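Local coordinates for fatty acid amide hydrolase (Candida albicans, PDB 6KVR) that hydrolyses fatty acid amides as a member of the amidase signature family, probably releasing the free carboxylate and ammonia, at the interface of chains A and B. Residues are numbered along the deposited sequence; one frame, centred on the assembly and turned at random. Chains: chain A/B, Fatty acid amide hydrolase.

The interface of chains A and B. Residues chain A 327-329; chain B 327-329, 549-551.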
# COMPACT_ATOMS: atom_id res chain seq x y z
N LEU A 327 -2.39 0.76 8.08
CA LEU A 327 -1.00 0.93 8.45
C LEU A 327 -0.87 1.34 9.92
O LEU A 327 -1.62 2.19 10.40
CB LEU A 327 -0.34 2.00 7.58
CG LEU A 327 -0.21 1.79 6.07
CD1 LEU A 327 0.49 2.99 5.42
CD2 LEU A 327 0.52 0.50 5.75
N PRO A 328 0.08 0.75 10.66
CA PRO A 328 0.38 1.24 12.01
C PRO A 328 1.38 2.39 11.98
O PRO A 328 2.51 2.28 12.45
CB PRO A 328 0.93 -0.02 12.70
CG PRO A 328 1.55 -0.79 11.61
CD PRO A 328 0.75 -0.53 10.37
N MSE A 329 0.97 3.50 11.38
CA MSE A 329 1.80 4.68 11.38
C MSE A 329 1.11 5.73 12.24
O MSE A 329 -0.01 6.17 11.94
CB MSE A 329 2.11 5.11 9.95
CG MSE A 329 1.14 5.98 9.19
SE MSE A 329 2.23 7.15 8.03
CE MSE A 329 3.31 5.78 7.10
N LEU B 327 7.01 4.31 2.08
CA LEU B 327 6.29 4.94 3.16
C LEU B 327 7.24 5.78 4.01
O LEU B 327 8.31 5.31 4.37
CB LEU B 327 5.63 3.90 4.05
CG LEU B 327 4.54 3.04 3.45
CD1 LEU B 327 4.16 1.96 4.46
CD2 LEU B 327 3.33 3.91 3.07
N PRO B 328 6.84 7.02 4.39
CA PRO B 328 7.62 7.76 5.42
C PRO B 328 7.31 7.23 6.81
O PRO B 328 6.69 7.87 7.66
CB PRO B 328 7.13 9.20 5.22
CG PRO B 328 5.77 9.07 4.76
CD PRO B 328 5.69 7.79 3.92
N MSE B 329 7.72 5.99 7.06
CA MSE B 329 7.44 5.37 8.34
C MSE B 329 8.73 5.09 9.11
O MSE B 329 9.52 4.22 8.71
CB MSE B 329 6.61 4.10 8.15
CG MSE B 329 6.44 3.31 9.43
SE MSE B 329 5.58 1.56 9.18
CE MSE B 329 3.75 2.16 9.40
N ARG B 549 2.49 -7.31 10.32
CA ARG B 549 2.84 -6.34 9.28
C ARG B 549 3.32 -5.02 9.90
O ARG B 549 2.70 -4.49 10.83
CB ARG B 549 1.64 -6.09 8.35
CG ARG B 549 1.10 -7.34 7.66
CD ARG B 549 0.08 -7.00 6.57
NE ARG B 549 0.71 -6.45 5.38
CZ ARG B 549 0.32 -5.35 4.77
NH1 ARG B 549 -0.72 -4.65 5.21
NH2 ARG B 549 0.98 -4.94 3.69
N TYR B 550 4.43 -4.50 9.37
CA TYR B 550 5.07 -3.26 9.78
C TYR B 550 5.64 -3.32 11.20
O TYR B 550 6.04 -2.29 11.75
CB TYR B 550 4.11 -2.07 9.59
CG TYR B 550 3.81 -1.94 8.12
CD1 TYR B 550 4.76 -1.42 7.25
CD2 TYR B 550 2.61 -2.41 7.58
CE1 TYR B 550 4.53 -1.34 5.89
CE2 TYR B 550 2.36 -2.33 6.20
CZ TYR B 550 3.33 -1.81 5.37
OH TYR B 550 3.13 -1.72 4.00
N PHE B 551 5.78 -4.51 11.77
CA PHE B 551 6.57 -4.70 12.99
C PHE B 551 7.94 -5.30 12.69
O PHE B 551 8.46 -6.13 13.46
CB PHE B 551 5.80 -5.57 13.98
CG PHE B 551 4.66 -4.85 14.64
CD1 PHE B 551 4.75 -4.44 15.97
CD2 PHE B 551 3.49 -4.59 13.94
CE1 PHE B 551 3.69 -3.78 16.59
CE2 PHE B 551 2.43 -3.92 14.54
CZ PHE B 551 2.53 -3.52 15.87
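Two copies of the same loop, residues 327-329, meet near the two-fold axis of the deposited dimer, and the 549-551 segment of chain B, just ahead of helix 552-565, flanks the chain A loop. Whether this dimer forms in solution the structure alone does not show. The patch is apolar, with no hydrogen bond or salt bridge across it.

Aliphatic packing forms one part. A:Leu327 and B:Leu327 point at each other tip to tip, CD1 of A:Leu327 lying 3.8 Å from CD2 of B:Leu327. Both have CG anti to the carbonyl carbon, so the two leucines approach the axis in nearly the same conformation.

Contacts with B:Tyr550 form the second part. The other branch of A:Leu327, CD2, stands off one face of the B:Tyr550 ring at its CE2 rim, 3.4 Å from CE2, while the pyrrolidine of A:Pro328 crosses the tyrosine near its base at roughly a right angle, its CG 3.5 Å from CB of B:Tyr550. On its own chain, CE2 of B:Tyr550 sits 3.7 Å above the guanidinium plane of B:Arg549, offset toward the rim of that group.

The selenomethionines, A:Met329 and B:Met329, cross obliquely and break the symmetry. A:Met329 has CG in the crowded position between backbone N and carbonyl carbon (chi1 85°) and bends again further out; B:Met329 has CG anti to the backbone N (chi1 173°), runs extended, and turns at chi3 (-90°). That turn brings its terminal methyl CE tightly to 3.4 Å from CB of A:Met329, and 3.3 Å from the carbonyl O of A:Pro328. In return, CE of A:Met329 rests 3.9 Å from CB of B:Met329.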